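PDB 4HNZ: ATP-dependent protease subunit HslV, which hydrolyses unfolded protein substrates as the threonine protease of the mitochondrial HslVU complex, which regulates levels of the DNA helicase PIF2. Local coordinates for residues Ala32-Arg37 with Asp168-Leu172. Numbering follows the deposited sequence.
Sequences ACKLRR and DVEVL
Stacked sheets meet mainly through side chains, as here. Extended strands 35-37 and 168-172 run roughly in the same direction, crossing at 37° with axes 8.3 Å apart; Cys33 and Asp168 set the register, their CA atoms 6.8 Å apart. Leu35 (chi1 m, chi2 t) points toward the other strand, its CD1 3.8 Å from CB of Asp168 and 4.0 Å from CG of Glu170, both also facing inward with chi1 m. This is the alpha-beta-beta-alpha sandwich of proteasome-type Ntn hydrolases, strand 35-39 in one sheet and 167-172 in the other. Lys34, at phi/psi -116/11, breaks the extended backbone before the strand; its side chain (chi1 m, chi2 to chi4 trans) leads away from 168-172, NZ forming a salt bridge with Asp17 and a hydrogen bond with OG1 of Thr1, the probable nucleophile. Its backbone N shares a water with OD2 of Asp168, 2.7 Å from each; that carboxylate also pairs with Arg18. Arg37 leaves sideways (chi1 t, chi2 102°, between wells), but its guanidinium swings back: NH1 forms a salt bridge with OE2 of Glu170 at 3.0 Å, and NH2, hydrogen-bonded to O of Asp40, lies 3.2 Å from CD2 of Leu172.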
ATOM      1  N   ALA A  32     -35.337  -7.726   6.538  1.00 19.39           N
ATOM      2  CA  ALA A  32     -35.097  -6.628   7.490  1.00 20.15           C
ATOM      3  C   ALA A  32     -35.863  -5.365   7.099  1.00 21.16           C
ATOM      4  O   ALA A  32     -35.786  -4.935   5.942  1.00 22.37           O
ATOM      5  CB  ALA A  32     -33.623  -6.292   7.530  1.00 18.89           C
ATOM      6  N   CYS A  33     -36.474  -4.674   8.062  1.00 21.94           N
ATOM      7  CA  CYS A  33     -37.174  -3.457   7.770  1.00 22.05           C
ATOM      8  C   CYS A  33     -36.219  -2.262   7.908  1.00 21.72           C
ATOM      9  O   CYS A  33     -35.533  -2.117   8.898  1.00 21.69           O
ATOM     10  CB  CYS A  33     -38.382  -3.300   8.713  1.00 23.80           C
ATOM     11  SG  CYS A  33     -39.430  -1.924   8.142  1.00 26.75           S
ATOM     12  N   LYS A  34     -36.198  -1.384   6.925  1.00 21.40           N
ATOM     13  CA  LYS A  34     -35.254  -0.279   6.940  1.00 21.00           C
ATOM     14  C   LYS A  34     -35.965   1.075   7.027  1.00 21.50           C
ATOM     15  O   LYS A  34     -35.325   2.113   6.876  1.00 19.94           O
ATOM     16  CB  LYS A  34     -34.373  -0.316   5.678  1.00 19.86           C
ATOM     17  CG  LYS A  34     -33.527  -1.554   5.585  1.00 18.92           C
ATOM     18  CD  LYS A  34     -32.752  -1.601   4.309  1.00 18.06           C
ATOM     19  CE  LYS A  34     -32.075  -2.958   4.191  1.00 19.24           C
ATOM     20  NZ  LYS A  34     -31.473  -3.140   2.843  1.00 19.28           N
ATOM     21  N   LEU A  35     -37.271   1.052   7.305  1.00 22.75           N
ATOM     22  CA  LEU A  35     -38.062   2.271   7.495  1.00 23.34           C
ATOM     23  C   LEU A  35     -38.535   2.357   8.920  1.00 25.37           C
ATOM     24  O   LEU A  35     -38.777   1.346   9.554  1.00 26.96           O
ATOM     25  CB  LEU A  35     -39.273   2.258   6.593  1.00 24.01           C
ATOM     26  CG  LEU A  35     -38.990   1.917   5.128  1.00 23.94           C
ATOM     27  CD1 LEU A  35     -40.262   2.089   4.326  1.00 25.09           C
ATOM     28  CD2 LEU A  35     -37.896   2.798   4.558  1.00 23.99           C
ATOM     29  N   ARG A  36     -38.644   3.557   9.458  1.00 26.92           N
ATOM     30  CA  ARG A  36     -39.232   3.727  10.770  1.00 28.83           C
ATOM     31  C   ARG A  36     -40.187   4.892  10.728  1.00 30.62           C
ATOM     32  O   ARG A  36     -39.951   5.895  10.028  1.00 31.38           O
ATOM     33  CB  ARG A  36     -38.163   3.980  11.816  1.00 30.36           C
ATOM     34  CG  ARG A  36     -37.222   2.828  12.102  1.00 31.44           C
ATOM     35  CD  ARG A  36     -37.893   1.631  12.771  1.00 34.19           C
ATOM     36  NE  ARG A  36     -36.875   0.606  13.100  1.00 35.53           N
ATOM     37  CZ  ARG A  36     -36.335  -0.267  12.232  1.00 37.43           C
ATOM     38  NH1 ARG A  36     -36.701  -0.304  10.954  1.00 38.46           N
ATOM     39  NH2 ARG A  36     -35.414  -1.122  12.646  1.00 38.74           N
ATOM     40  N   ARG A  37     -41.281   4.723  11.424  1.00 32.67           N
ATOM     41  CA  ARG A  37     -42.238   5.763  11.632  1.00 37.22           C
ATOM     42  C   ARG A  37     -41.730   6.444  12.901  1.00 37.02           C
ATOM     43  O   ARG A  37     -41.640   5.805  13.917  1.00 37.05           O
ATOM     44  CB  ARG A  37     -43.591   5.100  11.881  1.00 41.32           C
ATOM     45  CG  ARG A  37     -44.799   6.020  11.914  1.00 44.47           C
ATOM     46  CD  ARG A  37     -45.584   5.947  10.622  1.00 45.62           C
ATOM     47  NE  ARG A  37     -46.322   7.183  10.390  1.00 46.71           N
ATOM     48  CZ  ARG A  37     -46.921   7.498   9.250  1.00 47.99           C
ATOM     49  NH1 ARG A  37     -46.901   6.670   8.205  1.00 48.56           N
ATOM     50  NH2 ARG A  37     -47.540   8.661   9.142  1.00 51.29           N
ATOM     51  N   ASP A 168     -40.543  -2.495   1.825  1.00 23.93           N
ATOM     52  CA  ASP A 168     -41.495  -1.858   2.716  1.00 25.18           C
ATOM     53  C   ASP A 168     -41.864  -0.500   2.133  1.00 24.92           C
ATOM     54  O   ASP A 168     -41.042   0.160   1.487  1.00 22.18           O
ATOM     55  CB  ASP A 168     -40.866  -1.702   4.089  1.00 26.31           C
ATOM     56  CG  ASP A 168     -40.729  -3.040   4.806  1.00 28.49           C
ATOM     57  OD1 ASP A 168     -41.786  -3.638   5.075  1.00 31.79           O
ATOM     58  OD2 ASP A 168     -39.590  -3.490   5.105  1.00 29.21           O
ATOM     59  N   VAL A 169     -43.101  -0.098   2.374  1.00 26.97           N
ATOM     60  CA  VAL A 169     -43.640   1.130   1.846  1.00 28.17           C
ATOM     61  C   VAL A 169     -44.246   1.968   2.975  1.00 30.35           C
ATOM     62  O   VAL A 169     -45.009   1.469   3.796  1.00 31.92           O
ATOM     63  CB  VAL A 169     -44.750   0.839   0.848  1.00 30.24           C
ATOM     64  CG1 VAL A 169     -45.234   2.128   0.234  1.00 31.19           C
ATOM     65  CG2 VAL A 169     -44.251  -0.099  -0.251  1.00 31.40           C
ATOM     66  N   GLU A 170     -43.914   3.248   3.009  1.00 29.79           N
ATOM     67  CA  GLU A 170     -44.662   4.206   3.778  1.00 29.96           C
ATOM     68  C   GLU A 170     -45.219   5.269   2.837  1.00 30.45           C
ATOM     69  O   GLU A 170     -44.545   5.713   1.904  1.00 28.50           O
ATOM     70  CB  GLU A 170     -43.764   4.860   4.832  1.00 30.10           C
ATOM     71  CG  GLU A 170     -43.395   3.948   5.990  1.00 32.57           C
ATOM     72  CD  GLU A 170     -44.552   3.642   6.944  1.00 33.83           C
ATOM     73  OE1 GLU A 170     -44.349   2.770   7.817  1.00 38.98           O
ATOM     74  OE2 GLU A 170     -45.641   4.254   6.863  1.00 34.19           O
ATOM     75  N   VAL A 171     -46.391   5.794   3.195  1.00 33.38           N
ATOM     76  CA  VAL A 171     -47.068   6.834   2.435  1.00 35.05           C
ATOM     77  C   VAL A 171     -47.432   8.025   3.349  1.00 38.10           C
ATOM     78  O   VAL A 171     -47.757   7.849   4.511  1.00 45.45           O
ATOM     79  CB  VAL A 171     -48.321   6.220   1.780  1.00 34.56           C
ATOM     80  CG1 VAL A 171     -48.951   7.198   0.817  1.00 34.74           C
ATOM     81  CG2 VAL A 171     -47.953   4.957   1.039  1.00 34.29           C
ATOM     82  N   LEU A 172     -47.348   9.248   2.849  1.00 41.38           N
ATOM     83  CA  LEU A 172     -47.846  10.448   3.573  1.00 43.07           C
ATOM     84  C   LEU A 172     -48.568  11.417   2.622  1.00 45.09           C
ATOM     85  O   LEU A 172     -48.271  11.393   1.427  1.00 46.34           O
ATOM     86  CB  LEU A 172     -46.670  11.163   4.222  1.00 44.00           C
ATOM     87  CG  LEU A 172     -45.871  10.399   5.281  1.00 43.66           C
ATOM     88  CD1 LEU A 172     -44.587  11.144   5.570  1.00 42.95           C
ATOM     89  CD2 LEU A 172     -46.703  10.281   6.558  1.00 45.51           C
TER
HETATM   90  O   HOH W   1     -37.383  -1.988   4.535  1.00 15.50           O